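Local coordinates for S12 family peptidase (Streptomyces sp. 82F2, PDB 3WWX), which probably hydrolyses amide bonds with a preference for D-amino acid substrates, as a serine peptidase of family S12 with the beta-lactamase fold, at residues A211-S216 / N327-G332; T61-L66 / G167-K172. One frame throughout, in Å; residues are numbered along the deposited sequence.

Contact 1: A211-S216 / N327-G332; sequences AYSKLS and NADWAG. With DIA (octane 1,8-diamine), chain B.
Ser213 and Asp329 meet at the wall of the pocket that holds octane 1,8-diamine, where strand 212-213 runs beside the loop that follows strand 320-326 of the beta-lactamase-type sheet. A single beta bridge, Tyr212 with Ala328, sets the pairing. Tyr212 N gives Asn327 O a hydrogen bond of 2.9 Å, while the return bond from Asp329 N to Tyr212 O is weak at 3.4 Å. Beyond the bridge the side chains take over. With OG anti to its backbone N (chi1 -176°), Ser213 donates to OD2 of Asp329 over 2.7 Å, on the syn lone pair of that oxygen. The same OG accepts from Leu215 N, closing an ST turn, so the hydroxyl is held as both donor and acceptor. Asp329 is gripped on both oxygens: OD2 takes a second bond from Gly307 N, and OD1 accepts at 2.6 Å from a water that in turn accepts from Lys214 N. Asn327 is tied up outside the pair, OD1 by Gly24 N and ND2 by Pro210 O; this holds its amide beside the Tyr212 ring, the two planes 81° apart. Asp329 touches the hydrocarbon chain of the diamine at two places: OD2 lies 3.5 Å from C2, and CB lies near C7. The extended chain of Lys214 crosses one face of the Trp330 indole, with Ala328 CB against the opposite face, toward its rim. A CH-pi contact from CE and a cation-pi contact join there, with Lys214 NZ 3.9 Å from the centroid of the five-membered ring.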
# COMPACT_ATOMS: atom_id res chain seq x y z
N ALA A 211 -0.75 -13.67 -11.93
CA ALA A 211 -1.55 -12.49 -11.67
C ALA A 211 -2.22 -12.08 -12.97
O ALA A 211 -1.57 -12.08 -14.01
CB ALA A 211 -0.65 -11.37 -11.16
N TYR A 212 -3.50 -11.73 -12.91
CA TYR A 212 -4.29 -11.51 -14.11
C TYR A 212 -4.96 -10.14 -14.11
O TYR A 212 -5.46 -9.67 -13.07
CB TYR A 212 -5.39 -12.56 -14.23
CG TYR A 212 -4.90 -13.99 -14.29
CD1 TYR A 212 -4.45 -14.53 -15.49
CD2 TYR A 212 -4.91 -14.80 -13.16
CE1 TYR A 212 -4.02 -15.85 -15.56
CE2 TYR A 212 -4.48 -16.11 -13.21
CZ TYR A 212 -4.04 -16.63 -14.42
OH TYR A 212 -3.63 -17.95 -14.49
N SER A 213 -5.01 -9.51 -15.29
CA SER A 213 -5.62 -8.21 -15.47
C SER A 213 -6.30 -8.09 -16.82
O SER A 213 -5.91 -8.76 -17.77
CB SER A 213 -4.55 -7.12 -15.37
OG SER A 213 -5.09 -5.81 -15.45
N LYS A 214 -7.31 -7.24 -16.90
CA LYS A 214 -7.88 -6.87 -18.19
C LYS A 214 -7.31 -5.58 -18.78
O LYS A 214 -7.58 -5.26 -19.92
CB LYS A 214 -9.40 -6.80 -18.11
CG LYS A 214 -10.03 -8.16 -17.82
CD LYS A 214 -11.55 -8.11 -17.72
CE LYS A 214 -12.12 -9.49 -17.45
NZ LYS A 214 -13.60 -9.45 -17.23
N LEU A 215 -6.48 -4.85 -18.04
CA LEU A 215 -5.85 -3.64 -18.58
C LEU A 215 -6.93 -2.72 -19.18
O LEU A 215 -6.73 -2.07 -20.21
CB LEU A 215 -4.81 -4.00 -19.64
CG LEU A 215 -3.68 -4.93 -19.19
CD1 LEU A 215 -2.74 -5.26 -20.36
CD2 LEU A 215 -2.88 -4.35 -18.05
N SER A 216 -8.10 -2.69 -18.54
CA SER A 216 -9.29 -2.12 -19.17
C SER A 216 -10.52 -2.34 -18.31
O SER A 216 -10.45 -3.06 -17.30
CB SER A 216 -9.52 -2.76 -20.54
OG SER A 216 -10.83 -2.50 -21.04
N ASN A 327 -5.86 -12.60 -7.20
CA ASN A 327 -5.00 -12.48 -8.39
C ASN A 327 -5.77 -12.08 -9.64
O ASN A 327 -5.36 -12.37 -10.77
CB ASN A 327 -4.19 -13.75 -8.61
CG ASN A 327 -5.04 -14.94 -8.97
OD1 ASN A 327 -6.27 -14.88 -8.90
ND2 ASN A 327 -4.38 -16.02 -9.39
N ALA A 328 -6.89 -11.39 -9.45
CA ALA A 328 -7.55 -10.66 -10.53
C ALA A 328 -7.77 -9.27 -10.00
O ALA A 328 -8.13 -9.09 -8.83
CB ALA A 328 -8.86 -11.29 -10.91
N ASP A 329 -7.60 -8.27 -10.84
CA ASP A 329 -7.78 -6.90 -10.38
C ASP A 329 -9.13 -6.32 -10.79
O ASP A 329 -9.38 -5.13 -10.57
CB ASP A 329 -6.63 -6.01 -10.83
CG ASP A 329 -6.40 -6.02 -12.32
OD1 ASP A 329 -7.32 -6.39 -13.09
OD2 ASP A 329 -5.29 -5.65 -12.74
N TRP A 330 -10.01 -7.15 -11.35
CA TRP A 330 -11.32 -6.72 -11.84
C TRP A 330 -12.48 -7.36 -11.08
O TRP A 330 -13.65 -7.06 -11.37
CB TRP A 330 -11.48 -7.05 -13.33
CG TRP A 330 -11.65 -8.52 -13.60
CD1 TRP A 330 -12.82 -9.24 -13.57
CD2 TRP A 330 -10.63 -9.47 -13.93
NE1 TRP A 330 -12.59 -10.56 -13.85
CE2 TRP A 330 -11.25 -10.73 -14.08
CE3 TRP A 330 -9.25 -9.38 -14.11
CZ2 TRP A 330 -10.54 -11.87 -14.38
CZ3 TRP A 330 -8.55 -10.51 -14.42
CH2 TRP A 330 -9.19 -11.74 -14.56
N ALA A 331 -12.17 -8.22 -10.13
CA ALA A 331 -13.19 -8.99 -9.44
C ALA A 331 -12.78 -9.28 -8.02
O ALA A 331 -11.60 -9.18 -7.67
CB ALA A 331 -13.45 -10.28 -10.16
N GLY A 332 -13.77 -9.65 -7.20
CA GLY A 332 -13.55 -9.97 -5.81
C GLY A 332 -13.75 -8.76 -4.92
O GLY A 332 -13.21 -7.69 -5.18
N1 DIA B . -5.47 -1.72 -15.59
C1 DIA B . -4.13 -2.13 -15.32
C2 DIA B . -3.83 -2.69 -13.95
C3 DIA B . -4.64 -2.09 -12.84
C4 DIA B . -3.88 -1.34 -11.76
C5 DIA B . -4.11 -1.91 -10.39
C6 DIA B . -5.56 -2.12 -10.03
C7 DIA B . -5.71 -2.84 -8.73
C8 DIA B . -7.16 -2.81 -8.34
N8 DIA B . -7.40 -3.87 -7.42
O HOH W 1 -8.45 -5.24 -15.08

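Contact 2: T61-L66 / G167-K172; sequences TVLLQL and GMVIEK
Two helices of the largely helical region of this beta-lactamase-like fold, 55-68 and 160-174, pack against each other here through aliphatic side chains, with Ile170 set among Val62, Leu63 and Leu66. The local axes come within 10.2 Å and run in roughly the same direction, crossing at 38°. No hydrogen bond spans the interface; the backbone polar groups are used within each helix, as in Leu66 N to Val62 O and Glu171 N to Gly167 O. Ile170 reaches across with its two branches. CG1 lies anti to the carbonyl carbon (chi1 -69°) and meets the branch point of Leu63, 3.6 Å from CG. From there the chain runs on to CD1, which ends 3.8 Å from CG1 of Val62, the two side chains crossing at about a right angle. The other branch, CG2, touches that same Val62 methyl, so CG1 of Val62 is met by both methyls of the isoleucine. CD2 of Leu63 lies against both Ile170 CG1 and, at 3.9 Å, CG1 of Val169, which spreads the leucine over two neighbouring residues of the opposing helix. Leu66 contributes more loosely one turn further on. All five of these side chains are buried. Helix 178-187 covers part of the seam, with Ala181 against Val62 and Tyr178 against Ile170, while Ala166 adds to the packing on Leu63 and Ile72 to that on Val169. The contact is plain core packing, and its loosest touch is Leu66 CD1 on Ile170 CG2, at 4.4 Å.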
# COMPACT_ATOMS: atom_id res chain seq x y z
N THR A 61 6.40 4.23 7.96
CA THR A 61 7.06 3.75 9.19
C THR A 61 8.51 4.22 9.23
O THR A 61 8.98 4.67 10.26
CB THR A 61 6.98 2.22 9.29
OG1 THR A 61 5.61 1.82 9.40
CG2 THR A 61 7.71 1.70 10.54
N VAL A 62 9.21 4.13 8.12
CA VAL A 62 10.60 4.57 8.08
C VAL A 62 10.69 6.05 8.41
O VAL A 62 11.54 6.47 9.21
CB VAL A 62 11.24 4.29 6.72
CG1 VAL A 62 12.59 4.98 6.59
CG2 VAL A 62 11.37 2.80 6.51
N LEU A 63 9.84 6.88 7.82
CA LEU A 63 9.91 8.32 8.08
C LEU A 63 9.58 8.63 9.52
O LEU A 63 10.16 9.54 10.10
CB LEU A 63 9.00 9.10 7.15
CG LEU A 63 9.67 9.31 5.80
CD1 LEU A 63 8.63 9.65 4.77
CD2 LEU A 63 10.72 10.42 5.89
N LEU A 64 8.65 7.89 10.11
CA LEU A 64 8.35 8.09 11.53
C LEU A 64 9.51 7.67 12.43
O LEU A 64 9.76 8.33 13.44
CB LEU A 64 7.04 7.39 11.89
CG LEU A 64 5.80 8.15 11.38
CD1 LEU A 64 4.61 7.22 11.22
CD2 LEU A 64 5.46 9.29 12.33
N GLN A 65 10.22 6.61 12.08
CA GLN A 65 11.44 6.28 12.80
C GLN A 65 12.48 7.37 12.67
O GLN A 65 13.11 7.75 13.66
CB GLN A 65 12.02 4.95 12.33
CG GLN A 65 11.19 3.73 12.68
CD GLN A 65 11.96 2.45 12.46
OE1 GLN A 65 13.01 2.45 11.81
NE2 GLN A 65 11.46 1.35 13.02
N LEU A 66 12.67 7.89 11.46
CA LEU A 66 13.67 8.94 11.27
C LEU A 66 13.33 10.17 12.09
O LEU A 66 14.23 10.82 12.65
CB LEU A 66 13.83 9.28 9.78
CG LEU A 66 14.40 8.16 8.91
CD1 LEU A 66 14.22 8.53 7.44
CD2 LEU A 66 15.87 7.89 9.24
N GLY A 167 9.56 8.68 -0.41
CA GLY A 167 10.74 7.88 -0.63
C GLY A 167 11.96 8.74 -0.92
O GLY A 167 13.06 8.45 -0.45
N MET A 168 11.78 9.78 -1.71
CA MET A 168 12.88 10.68 -2.02
C MET A 168 13.37 11.40 -0.75
O MET A 168 14.59 11.62 -0.60
CB MET A 168 12.46 11.69 -3.10
CG MET A 168 12.26 11.03 -4.43
SD MET A 168 11.40 12.06 -5.65
CE MET A 168 12.62 13.31 -5.91
N VAL A 169 12.46 11.72 0.15
CA VAL A 169 12.84 12.36 1.42
C VAL A 169 13.68 11.39 2.23
O VAL A 169 14.70 11.76 2.82
CB VAL A 169 11.62 12.83 2.22
CG1 VAL A 169 12.02 13.33 3.61
CG2 VAL A 169 10.87 13.91 1.46
N ILE A 170 13.27 10.12 2.27
CA ILE A 170 14.02 9.09 3.01
C ILE A 170 15.44 9.03 2.46
O ILE A 170 16.40 8.98 3.24
CB ILE A 170 13.35 7.71 2.92
CG1 ILE A 170 12.04 7.69 3.70
CG2 ILE A 170 14.29 6.62 3.48
CD1 ILE A 170 11.17 6.42 3.41
N GLU A 171 15.57 9.03 1.15
CA GLU A 171 16.88 8.96 0.53
C GLU A 171 17.73 10.18 0.93
O GLU A 171 18.93 10.04 1.17
CB GLU A 171 16.80 8.81 -0.99
CG GLU A 171 18.19 8.65 -1.60
CD GLU A 171 18.22 8.21 -3.05
OE1 GLU A 171 19.22 8.55 -3.72
OE2 GLU A 171 17.30 7.52 -3.52
N LYS A 172 17.13 11.37 1.00
CA LYS A 172 17.88 12.58 1.35
C LYS A 172 18.33 12.52 2.81
O LYS A 172 19.48 12.84 3.13
CB LYS A 172 17.03 13.83 1.13
CG LYS A 172 17.77 15.16 1.32
CD LYS A 172 18.95 15.34 0.36
CE LYS A 172 18.58 15.20 -1.12
NZ LYS A 172 17.86 16.39 -1.68

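The two contacts lie on opposite sides of the centre of the chain, their centres 32 Å apart and their nearest atoms about 24 Å apart, so neither touches the other. Both segments of contact 2, on helices 55-68 and 160-174, precede both segments of contact 1 in the sequence. Contact 1 ties the short strand 212-213 to the loop between strand 320-326 of the large antiparallel sheet and helix 334-343. One is a buried, apolar helix pair; the other is a polar, partly buried edge of the ligand pocket. Both belong to the same beta-lactamase-type fold, one joining two helices in the helical region, the other lining the diamine pocket.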